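Local coordinates for protein D-alanyl-D-alanine carboxypeptidase (Streptococcus pneumoniae R6, PDB 1XP4) that probably trims the terminal D-alanine from peptidoglycan precursor peptides as a serine-type D-Ala-D-Ala carboxypeptidase, so taking part in cell-wall biogenesis, at residues 51-54 and 55-59; 59-62 and 63-66; 86-89 and 90-93; 117-120 and 121-124; 266-269 and 270-274. One frame throughout, in Å; residues are numbered along the deposited sequence.

Interaction 1 of 5, residues 51-54 and 55-59; sequences VYEA and LENGS
The phenol ring of Y52 meets L55 obliquely, with CD1 of L55 3.9 Å from CD1 of Y52. The two side chains lie alongside one another and point the same way, and in both CG sits beside the backbone N (chi1 -84° for Y52). The ring of Y184 also meets that of Y52, their planes about 20° apart, while Q186 and V187 touch the tyrosine from neighbouring loops. The second flat group is the amide of N57, which folds back over the preceding turn until its CG lies 3.1 Å from E53 O. Neither end of that amide bonds to E53 O. The oxygen takes its hydrogen bond from the backbone instead, N57 N to E53 O at 3.1 Å. The same i to i+4 pattern runs from L55 N to V51 O and, at 164°, from E56 N to Y52 O. On the outer side the acids turn away to other partners: E53 pairs with K130, and E56 reaches Y184 and K183. A54 CB belongs to the inner side, touching I60 and I116, and comes 3.6 Å from S59 OG. A54 O faces the end of the helix, where G58 N at 3.0 Å makes a weak bond; S59 OG at 3.3 Å may add another, also weak. G58 takes positive phi, a conformation that suits glycine. The whole is an example of a glycine-terminated helix C-terminus, closing helix 44-57, whose opposite end carries the predicted catalytic lysine K44.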
loop_
_atom_site.group_PDB
_atom_site.type_symbol
_atom_site.label_atom_id
_atom_site.label_comp_id
_atom_site.label_asym_id
_atom_site.label_seq_id
_atom_site.Cartn_x
_atom_site.Cartn_y
_atom_site.Cartn_z
ATOM N N VAL A 51 13.755 -1.023 0.577
ATOM C CA VAL A 51 14.590 0.122 0.924
ATOM C C VAL A 51 14.300 0.608 2.339
ATOM O O VAL A 51 15.223 0.920 3.099
ATOM C CB VAL A 51 14.361 1.294 -0.042
ATOM C CG1 VAL A 51 15.258 2.449 0.340
ATOM C CG2 VAL A 51 14.638 0.858 -1.472
ATOM N N TYR A 52 13.020 0.689 2.690
ATOM C CA TYR A 52 12.644 1.113 4.035
ATOM C C TYR A 52 13.062 0.024 5.017
ATOM O O TYR A 52 13.447 0.308 6.154
ATOM C CB TYR A 52 11.132 1.359 4.132
ATOM C CG TYR A 52 10.705 2.734 3.660
ATOM C CD1 TYR A 52 10.982 3.868 4.419
ATOM C CD2 TYR A 52 10.050 2.906 2.444
ATOM C CE1 TYR A 52 10.616 5.147 3.974
ATOM C CE2 TYR A 52 9.685 4.175 1.991
ATOM C CZ TYR A 52 9.971 5.287 2.762
ATOM O OH TYR A 52 9.618 6.539 2.320
ATOM N N GLU A 53 12.998 -1.225 4.569
ATOM C CA GLU A 53 13.385 -2.345 5.412
ATOM C C GLU A 53 14.886 -2.311 5.690
ATOM O O GLU A 53 15.346 -2.815 6.710
ATOM C CB GLU A 53 13.013 -3.666 4.749
ATOM C CG GLU A 53 13.178 -4.854 5.667
ATOM C CD GLU A 53 12.576 -6.120 5.092
ATOM O OE1 GLU A 53 13.126 -6.639 4.097
ATOM O OE2 GLU A 53 11.547 -6.587 5.632
ATOM N N ALA A 54 15.651 -1.722 4.773
ATOM C CA ALA A 54 17.094 -1.611 4.952
ATOM C C ALA A 54 17.378 -0.382 5.813
ATOM O O ALA A 54 18.362 -0.339 6.550
ATOM C CB ALA A 54 17.785 -1.493 3.607
ATOM N N LEU A 55 16.520 0.629 5.709
ATOM C CA LEU A 55 16.688 1.817 6.535
ATOM C C LEU A 55 16.401 1.397 7.970
ATOM O O LEU A 55 17.145 1.736 8.890
ATOM C CB LEU A 55 15.708 2.910 6.124
ATOM C CG LEU A 55 16.038 3.683 4.854
ATOM C CD1 LEU A 55 14.861 4.554 4.479
ATOM C CD2 LEU A 55 17.294 4.512 5.075
ATOM N N GLU A 56 15.318 0.646 8.146
ATOM C CA GLU A 56 14.935 0.164 9.460
ATOM C C GLU A 56 16.017 -0.719 10.067
ATOM O O GLU A 56 16.362 -0.553 11.233
ATOM C CB GLU A 56 13.620 -0.609 9.368
ATOM C CG GLU A 56 13.198 -1.293 10.658
ATOM C CD GLU A 56 11.780 -1.843 10.596
ATOM O OE1 GLU A 56 11.457 -2.592 9.648
ATOM O OE2 GLU A 56 10.988 -1.529 11.505
ATOM N N ASN A 57 16.553 -1.654 9.281
ATOM C CA ASN A 57 17.596 -2.552 9.780
ATOM C C ASN A 57 18.862 -1.787 10.101
ATOM O O ASN A 57 19.677 -2.248 10.894
ATOM C CB ASN A 57 17.941 -3.655 8.767
ATOM C CG ASN A 57 16.835 -4.686 8.615
ATOM O OD1 ASN A 57 15.903 -4.741 9.422
ATOM N ND2 ASN A 57 16.937 -5.518 7.577
ATOM N N GLY A 58 19.037 -0.629 9.472
ATOM C CA GLY A 58 20.220 0.170 9.728
ATOM C C GLY A 58 21.387 0.038 8.757
ATOM O O GLY A 58 22.368 0.778 8.884
ATOM N N SER A 59 21.302 -0.885 7.798
ATOM C CA SER A 59 22.375 -1.078 6.827
ATOM C C SER A 59 22.596 0.154 5.940
ATOM O O SER A 59 23.676 0.338 5.383
ATOM C CB SER A 59 22.109 -2.327 5.972
ATOM O OG SER A 59 20.798 -2.348 5.438
#

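Interaction 2 of 5, residues 59-62 and 63-66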
loop_
_atom_site.group_PDB
_atom_site.type_symbol
_atom_site.label_atom_id
_atom_site.label_comp_id
_atom_site.label_asym_id
_atom_site.label_seq_id
_atom_site.Cartn_x
_atom_site.Cartn_y
_atom_site.Cartn_z
ATOM N N SER A 59 21.302 -0.885 7.798
ATOM C CA SER A 59 22.375 -1.078 6.827
ATOM C C SER A 59 22.596 0.154 5.940
ATOM O O SER A 59 23.676 0.338 5.383
ATOM C CB SER A 59 22.109 -2.327 5.972
ATOM O OG SER A 59 20.798 -2.348 5.438
ATOM N N ILE A 60 21.569 0.988 5.799
ATOM C CA ILE A 60 21.691 2.226 5.038
ATOM C C ILE A 60 20.940 3.291 5.816
ATOM O O ILE A 60 20.163 2.972 6.712
ATOM C CB ILE A 60 21.073 2.155 3.615
ATOM C CG1 ILE A 60 19.605 1.735 3.693
ATOM C CG2 ILE A 60 21.883 1.236 2.747
ATOM C CD1 ILE A 60 18.870 1.822 2.378
ATOM N N THR A 61 21.182 4.552 5.478
ATOM C CA THR A 61 20.518 5.656 6.144
ATOM C C THR A 61 20.075 6.627 5.071
ATOM O O THR A 61 20.560 6.575 3.941
ATOM C CB THR A 61 21.465 6.390 7.102
ATOM O OG1 THR A 61 22.492 7.048 6.349
ATOM C CG2 THR A 61 22.102 5.410 8.081
ATOM N N LEU A 62 19.162 7.522 5.423
ATOM C CA LEU A 62 18.650 8.497 4.471
ATOM C C LEU A 62 19.722 9.361 3.812
ATOM O O LEU A 62 19.574 9.746 2.655
ATOM C CB LEU A 62 17.603 9.387 5.146
ATOM C CG LEU A 62 16.304 8.630 5.474
ATOM C CD1 LEU A 62 15.379 9.474 6.315
ATOM C CD2 LEU A 62 15.613 8.225 4.183
ATOM N N SER A 63 20.805 9.657 4.525
ATOM C CA SER A 63 21.856 10.506 3.957
ATOM C C SER A 63 23.013 9.741 3.327
ATOM O O SER A 63 23.998 10.338 2.883
ATOM C CB SER A 63 22.406 11.437 5.031
ATOM O OG SER A 63 23.200 10.715 5.953
ATOM N N THR A 64 22.896 8.418 3.292
ATOM C CA THR A 64 23.938 7.575 2.721
ATOM C C THR A 64 24.154 7.844 1.231
ATOM O O THR A 64 23.218 7.782 0.432
ATOM C CB THR A 64 23.604 6.064 2.887
ATOM O OG1 THR A 64 23.474 5.742 4.280
ATOM C CG2 THR A 64 24.703 5.198 2.264
ATOM N N PRO A 65 25.394 8.173 0.845
ATOM C CA PRO A 65 25.752 8.444 -0.553
ATOM C C PRO A 65 25.646 7.153 -1.366
ATOM O O PRO A 65 26.119 6.099 -0.930
ATOM C CB PRO A 65 27.196 8.926 -0.449
ATOM C CG PRO A 65 27.220 9.600 0.876
ATOM C CD PRO A 65 26.458 8.635 1.751
ATOM N N VAL A 66 25.026 7.232 -2.539
ATOM C CA VAL A 66 24.873 6.059 -3.394
ATOM C C VAL A 66 25.448 6.323 -4.780
ATOM O O VAL A 66 25.026 7.254 -5.468
ATOM C CB VAL A 66 23.382 5.651 -3.553
ATOM C CG1 VAL A 66 23.271 4.423 -4.436
ATOM C CG2 VAL A 66 22.770 5.352 -2.200
#
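T61 and T64 are the first and last residues of a type I beta turn, closed by T64 N donating to T61 O over 3.0 Å at 159°. The turn links the chain that leaves helix 44-57 to strand 65-67, one of a two-stranded antiparallel sheet. Its side chains repeat the backbone's closure. The two threonines cross at about a right angle, and their hydroxyls share a hydrogen bond in which either could be the donor. T64 holds OG1 beside its own backbone N (chi1 -60°), which brings the hydroxyl back over the mouth of the turn, where it also lies 3.5 Å from T61 CB. T64 CB rests 3.3 Å from T61 O, the same oxygen that closes the turn. I60, just before the turn, is buried against L55 and I116; within the turn L62 touches L55 and E94, and T64 touches V93 and K115. A backbone bond between L62 and E94 further ties the turn to helix 93-103. The most direct link between the side chains is the hydroxyl pair itself, T61 OG1 to T64 OG1, at 2.6 Å.

Interaction 3 of 5, residues 86-89 and 90-93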
loop_
_atom_site.group_PDB
_atom_site.type_symbol
_atom_site.label_atom_id
_atom_site.label_comp_id
_atom_site.label_asym_id
_atom_site.label_seq_id
_atom_site.Cartn_x
_atom_site.Cartn_y
_atom_site.Cartn_z
HETATM N N MSE A 86 21.515 12.761 -13.774
HETATM C CA MSE A 86 22.271 12.274 -12.618
HETATM C C MSE A 86 23.752 12.325 -12.940
HETATM O O MSE A 86 24.508 11.416 -12.608
HETATM C CB MSE A 86 21.874 10.840 -12.286
HETATM C CG MSE A 86 20.538 10.732 -11.607
HETATM SE SE MSE A 86 20.055 8.908 -11.251
HETATM C CE MSE A 86 18.179 9.199 -10.886
ATOM N N GLU A 87 24.157 13.411 -13.582
ATOM C CA GLU A 87 25.538 13.591 -14.004
ATOM C C GLU A 87 26.581 13.584 -12.906
ATOM O O GLU A 87 27.768 13.518 -13.187
ATOM C CB GLU A 87 25.657 14.869 -14.841
ATOM C CG GLU A 87 25.035 14.741 -16.234
ATOM C CD GLU A 87 25.580 13.540 -16.998
ATOM O OE1 GLU A 87 26.820 13.369 -17.005
ATOM O OE2 GLU A 87 24.780 12.774 -17.589
ATOM N N ALA A 88 26.142 13.639 -11.657
ATOM C CA ALA A 88 27.066 13.615 -10.531
ATOM C C ALA A 88 27.317 12.168 -10.093
ATOM O O ALA A 88 28.187 11.903 -9.262
ATOM C CB ALA A 88 26.498 14.424 -9.379
ATOM N N ARG A 89 26.537 11.243 -10.654
ATOM C CA ARG A 89 26.645 9.810 -10.364
ATOM C C ARG A 89 26.796 9.401 -8.894
ATOM O O ARG A 89 27.368 8.358 -8.593
ATOM C CB ARG A 89 27.790 9.194 -11.180
ATOM C CG ARG A 89 27.468 8.927 -12.652
ATOM C CD ARG A 89 28.756 8.898 -13.465
ATOM N NE ARG A 89 28.904 7.716 -14.313
ATOM C CZ ARG A 89 28.981 6.470 -13.859
ATOM N NH1 ARG A 89 28.917 6.233 -12.563
ATOM N NH2 ARG A 89 29.145 5.461 -14.696
ATOM N N ASN A 90 26.291 10.218 -7.980
ATOM C CA ASN A 90 26.351 9.883 -6.564
ATOM C C ASN A 90 25.320 10.714 -5.824
ATOM O O ASN A 90 25.467 11.926 -5.677
ATOM C CB ASN A 90 27.740 10.141 -5.981
ATOM C CG ASN A 90 27.900 9.547 -4.590
ATOM O OD1 ASN A 90 27.188 9.922 -3.656
ATOM N ND2 ASN A 90 28.832 8.604 -4.450
ATOM N N TYR A 91 24.265 10.058 -5.369
ATOM C CA TYR A 91 23.222 10.763 -4.668
ATOM C C TYR A 91 22.802 10.057 -3.400
ATOM O O TYR A 91 23.115 8.893 -3.182
ATOM C CB TYR A 91 22.009 10.960 -5.579
ATOM C CG TYR A 91 22.300 11.823 -6.783
ATOM C CD1 TYR A 91 22.884 11.279 -7.930
ATOM C CD2 TYR A 91 22.060 13.202 -6.752
ATOM C CE1 TYR A 91 23.236 12.083 -9.013
ATOM C CE2 TYR A 91 22.404 14.015 -7.830
ATOM C CZ TYR A 91 22.997 13.449 -8.954
ATOM O OH TYR A 91 23.385 14.245 -10.000
ATOM N N THR A 92 22.084 10.799 -2.572
ATOM C CA THR A 92 21.579 10.328 -1.299
ATOM C C THR A 92 20.445 9.312 -1.451
ATOM O O THR A 92 19.689 9.346 -2.426
ATOM C CB THR A 92 21.097 11.545 -0.474
ATOM O OG1 THR A 92 22.166 11.997 0.360
ATOM C CG2 THR A 92 19.901 11.207 0.370
ATOM N N VAL A 93 20.347 8.401 -0.487
ATOM C CA VAL A 93 19.289 7.402 -0.480
ATOM C C VAL A 93 17.961 8.156 -0.535
ATOM O O VAL A 93 17.091 7.851 -1.348
ATOM C CB VAL A 93 19.327 6.550 0.820
ATOM C CG1 VAL A 93 17.990 5.850 1.033
ATOM C CG2 VAL A 93 20.440 5.520 0.740
#
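Y91 reaches back from strand 90-92 toward the type I beta turn M86-R89 that precedes it, so that a strand residue packs on its own lead-in turn. The turn is closed by R89 N bonding to M86 O at 2.8 Å, and R89 then adopts positive phi as the chain enters the strand. Against this frame the tyrosine ring and the side chain of M86, a selenomethionine, run slantwise. M86 CB approaches Y91 CE1 at 3.8 Å, with CG only slightly farther off, and its end then leads away; the side chain also touches S107 and A108. The backbone oxygen of M86 lies at the ring's edge, in its plane. A88 comes in obliquely from another part of the turn, its CB 3.7 Å from Y91 CZ. The ring takes this course because CG of Y91 lies beside its backbone N (chi1 -63°), which carries the phenol back along the turn. F198 stacks on the ring, and I68 and A199 also touch Y91. R89 sends its guanidinium to D70 in a salt bridge, while E87 bonds to the hydroxyl of Y73. Where the tyrosine ends, its hydroxyl accepts one long bond from the turn's backbone: A88 N donates to Y91 OH over 3.3 Å, at 149°.

Interaction 4 of 5, residues 117-120 and 121-124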
loop_
_atom_site.group_PDB
_atom_site.type_symbol
_atom_site.label_atom_id
_atom_site.label_comp_id
_atom_site.label_asym_id
_atom_site.label_seq_id
_atom_site.Cartn_x
_atom_site.Cartn_y
_atom_site.Cartn_z
ATOM N N ALA A 117 21.528 -4.724 -2.573
ATOM C CA ALA A 117 21.833 -6.131 -2.837
ATOM C C ALA A 117 23.055 -6.396 -3.715
ATOM O O ALA A 117 23.359 -7.553 -4.031
ATOM C CB ALA A 117 20.608 -6.817 -3.442
ATOM N N GLY A 118 23.753 -5.336 -4.114
ATOM C CA GLY A 118 24.932 -5.507 -4.943
ATOM C C GLY A 118 24.597 -5.455 -6.413
ATOM O O GLY A 118 25.311 -4.847 -7.208
ATOM N N SER A 119 23.501 -6.096 -6.784
ATOM C CA SER A 119 23.077 -6.107 -8.179
ATOM C C SER A 119 21.554 -6.112 -8.271
ATOM O O SER A 119 20.863 -6.498 -7.328
ATOM C CB SER A 119 23.636 -7.342 -8.891
ATOM O OG SER A 119 23.066 -8.535 -8.378
ATOM N N GLU A 120 21.025 -5.674 -9.402
ATOM C CA GLU A 120 19.587 -5.681 -9.560
ATOM C C GLU A 120 19.086 -7.133 -9.469
ATOM O O GLU A 120 18.021 -7.397 -8.917
ATOM C CB GLU A 120 19.198 -5.049 -10.897
ATOM C CG GLU A 120 17.706 -5.031 -11.122
ATOM C CD GLU A 120 17.283 -4.191 -12.304
ATOM O OE1 GLU A 120 17.986 -4.230 -13.340
ATOM O OE2 GLU A 120 16.235 -3.510 -12.198
ATOM N N LYS A 121 19.869 -8.077 -9.987
ATOM C CA LYS A 121 19.474 -9.478 -9.946
ATOM C C LYS A 121 19.222 -9.969 -8.531
ATOM O O LYS A 121 18.181 -10.564 -8.249
ATOM C CB LYS A 121 20.533 -10.381 -10.563
ATOM C CG LYS A 121 20.140 -11.841 -10.407
ATOM C CD LYS A 121 21.252 -12.823 -10.737
ATOM C CE LYS A 121 20.770 -14.270 -10.525
ATOM N NZ LYS A 121 20.287 -14.516 -9.137
ATOM N N ASP A 122 20.195 -9.759 -7.650
ATOM C CA ASP A 122 20.041 -10.192 -6.270
ATOM C C ASP A 122 18.839 -9.482 -5.680
ATOM O O ASP A 122 18.034 -10.096 -4.976
ATOM C CB ASP A 122 21.296 -9.872 -5.450
ATOM C CG ASP A 122 22.516 -10.652 -5.925
ATOM O OD1 ASP A 122 22.411 -11.886 -6.087
ATOM O OD2 ASP A 122 23.585 -10.034 -6.132
ATOM N N PHE A 123 18.705 -8.192 -5.977
ATOM C CA PHE A 123 17.568 -7.437 -5.462
ATOM C C PHE A 123 16.248 -8.081 -5.914
ATOM O O PHE A 123 15.307 -8.196 -5.127
ATOM C CB PHE A 123 17.617 -5.976 -5.923
ATOM C CG PHE A 123 16.732 -5.075 -5.119
ATOM C CD1 PHE A 123 17.153 -4.587 -3.888
ATOM C CD2 PHE A 123 15.459 -4.749 -5.566
ATOM C CE1 PHE A 123 16.315 -3.786 -3.108
ATOM C CE2 PHE A 123 14.611 -3.949 -4.795
ATOM C CZ PHE A 123 15.043 -3.467 -3.564
ATOM N N VAL A 124 16.183 -8.504 -7.175
ATOM C CA VAL A 124 14.976 -9.147 -7.685
ATOM C C VAL A 124 14.657 -10.421 -6.894
ATOM O O VAL A 124 13.494 -10.698 -6.580
ATOM C CB VAL A 124 15.095 -9.505 -9.187
ATOM C CG1 VAL A 124 13.901 -10.366 -9.609
ATOM C CG2 VAL A 124 15.148 -8.223 -10.036
#
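D122 carries its side chain back to the start of helix 120-133 and meets the residues that precede the helix. CB lies 3.4 Å from A117 O and 3.7 Å from A117 CB. CG sits beside the backbone N of D122 (chi1 -65°), which leads the carboxylate toward S119, 3.3 Å from CG to S119 OG. At the tip OD2 accepts the S119 hydroxyl over 2.7 Å, met from well above the carboxylate plane, 65° out of it. S119 is the N-cap residue, and the same hydroxyl accepts the capping bond from D122 N, 3.2 Å from N to S119 OG and nearly straight at 171°. S119 OG thus gives one bond and takes another from one residue, which fixes its rotation. Behind the cap, A117 CB comes near the plane of the F123 ring at its edge, and F123 goes on to pack against T47, L50, A113 and I116. The regular helix bonds begin with F123 N to S119 O and V124 N to E120 O. A carboxylate near the N-terminal end of the helix and bonded to a hydroxyl would probably be stabilised in its charged form, although A117 O, 3.3 Å from OD2 of D122, sets against it.

Interaction 5 of 5, residues 266-269 and 270-274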
loop_
_atom_site.group_PDB
_atom_site.type_symbol
_atom_site.label_atom_id
_atom_site.label_comp_id
_atom_site.label_asym_id
_atom_site.label_seq_id
_atom_site.Cartn_x
_atom_site.Cartn_y
_atom_site.Cartn_z
ATOM N N ALA A 266 -10.815 7.846 -13.663
ATOM C CA ALA A 266 -11.344 6.527 -13.359
ATOM C C ALA A 266 -11.265 6.261 -11.865
ATOM O O ALA A 266 -12.174 5.673 -11.289
ATOM C CB ALA A 266 -10.561 5.473 -14.122
ATOM N N THR A 267 -10.166 6.692 -11.247
ATOM C CA THR A 267 -9.976 6.515 -9.808
ATOM C C THR A 267 -10.973 7.398 -9.076
ATOM O O THR A 267 -11.646 6.958 -8.144
ATOM C CB THR A 267 -8.554 6.919 -9.341
ATOM O OG1 THR A 267 -7.578 6.060 -9.942
ATOM C CG2 THR A 267 -8.450 6.808 -7.819
ATOM N N SER A 268 -11.059 8.653 -9.495
ATOM C CA SER A 268 -12.000 9.572 -8.879
ATOM C C SER A 268 -13.396 8.964 -9.023
ATOM O O SER A 268 -14.237 9.085 -8.136
ATOM C CB SER A 268 -11.944 10.935 -9.569
ATOM O OG SER A 268 -12.710 11.877 -8.846
ATOM N N SER A 269 -13.624 8.282 -10.140
ATOM C CA SER A 269 -14.913 7.656 -10.388
ATOM C C SER A 269 -15.153 6.522 -9.405
ATOM O O SER A 269 -16.256 6.357 -8.881
ATOM C CB SER A 269 -14.962 7.111 -11.807
ATOM O OG SER A 269 -16.196 6.463 -12.037
ATOM N N LEU A 270 -14.104 5.742 -9.163
ATOM C CA LEU A 270 -14.172 4.617 -8.244
ATOM C C LEU A 270 -14.453 5.076 -6.817
ATOM O O LEU A 270 -15.146 4.392 -6.065
ATOM C CB LEU A 270 -12.857 3.822 -8.298
ATOM C CG LEU A 270 -12.594 2.681 -7.301
ATOM C CD1 LEU A 270 -13.798 1.767 -7.177
ATOM C CD2 LEU A 270 -11.378 1.897 -7.763
HETATM N N MSE A 271 -13.924 6.238 -6.446
HETATM C CA MSE A 271 -14.122 6.749 -5.096
HETATM C C MSE A 271 -15.506 7.323 -4.839
HETATM O O MSE A 271 -15.998 7.277 -3.707
HETATM C CB MSE A 271 -13.044 7.775 -4.758
HETATM C CG MSE A 271 -11.657 7.153 -4.632
HETATM SE SE MSE A 271 -11.336 6.113 -3.009
HETATM C CE MSE A 271 -13.111 5.697 -2.446
ATOM N N ASP A 272 -16.135 7.864 -5.881
ATOM C CA ASP A 272 -17.482 8.401 -5.736
ATOM C C ASP A 272 -18.384 7.225 -5.386
ATOM O O ASP A 272 -19.306 7.350 -4.587
ATOM C CB ASP A 272 -17.971 9.048 -7.036
ATOM C CG ASP A 272 -17.422 10.450 -7.245
ATOM O OD1 ASP A 272 -17.591 11.299 -6.350
ATOM O OD2 ASP A 272 -16.832 10.710 -8.316
ATOM N N TYR A 273 -18.105 6.079 -5.991
ATOM C CA TYR A 273 -18.883 4.875 -5.740
ATOM C C TYR A 273 -18.710 4.432 -4.300
ATOM O O TYR A 273 -19.684 4.267 -3.558
ATOM C CB TYR A 273 -18.424 3.748 -6.663
ATOM C CG TYR A 273 -18.960 2.380 -6.285
ATOM C CD1 TYR A 273 -20.316 2.084 -6.397
ATOM C CD2 TYR A 273 -18.105 1.379 -5.815
ATOM C CE1 TYR A 273 -20.805 0.832 -6.054
ATOM C CE2 TYR A 273 -18.587 0.122 -5.469
ATOM C CZ TYR A 273 -19.937 -0.144 -5.590
ATOM O OH TYR A 273 -20.427 -1.379 -5.230
ATOM N N ILE A 274 -17.454 4.246 -3.913
ATOM C CA ILE A 274 -17.117 3.788 -2.571
ATOM C C ILE A 274 -17.664 4.640 -1.435
ATOM O O ILE A 274 -18.136 4.109 -0.427
ATOM C CB ILE A 274 -15.600 3.674 -2.421
ATOM C CG1 ILE A 274 -15.089 2.592 -3.371
ATOM C CG2 ILE A 274 -15.235 3.365 -0.981
ATOM C CD1 ILE A 274 -13.600 2.576 -3.531
#
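T267 and M271 illustrate the backbone bonds that run through this helix: M271 N gives to T267 O over 2.9 Å, and L270 N to A266 O over the same length. At the next two carbonyls the pattern spreads. S268 O takes D272 N at 3.2 Å and, weakly, M271 N, while S269 O receives two weak donors, D272 N and Y273 N, both at 3.4 Å. The carbonyls of the serines are therefore shared between successive amides. The polar side chains of the same face gather round an arginine. D272 bends its carboxylate back along the helix, CG beside the backbone N (chi1 -80°), until OD2 lies 3.1 Å from S268 O; both are acceptors and do not bond. R217 NH2 joins the two side chains, with a salt bridge to D272 OD2 and a hydrogen bond to S268 OG. Packing against the sheet belongs to the other face, where helix 262-277 lies across the central five-stranded antiparallel sheet of the penicillin-recognising fold. There T267 touches V250, L270 touches A19, and M271, a selenomethionine, touches V246. Within the helix, carbons of two of these side chains lie beside one carbonyl oxygen: L270 CB is 3.4 Å from T267 O, and M271 CG is 3.5 Å from T267 O, before the ends of both lead away. The aromatic contact stands apart on the outer flank: the ring of Y273 stacks on F10, which S269 also touches.

Interactions 1 and 2 are continuous, sharing S59, and the end of helix 44-57 packs straight on the next turn: L55 CD2 is 3.5 Å from T61 C. Interaction 3 joins interaction 2 across the two-stranded sheet, where V66 N and Y91 O, 2.6 Å apart, probably bond. Interaction 4 touches none of the others, though its nearest atoms come about 5 Å from those of interaction 1. The side chains of V51, M86 and F123 each lie about 9 Å from that of K44, the predicted proton acceptor, so interactions 1, 3 and 4 probably lie in the shell round the active site. Interaction 5 is centred about 35 Å from interaction 1, T267 about 11 Å from K224, predicted to bind substrate, between side chains.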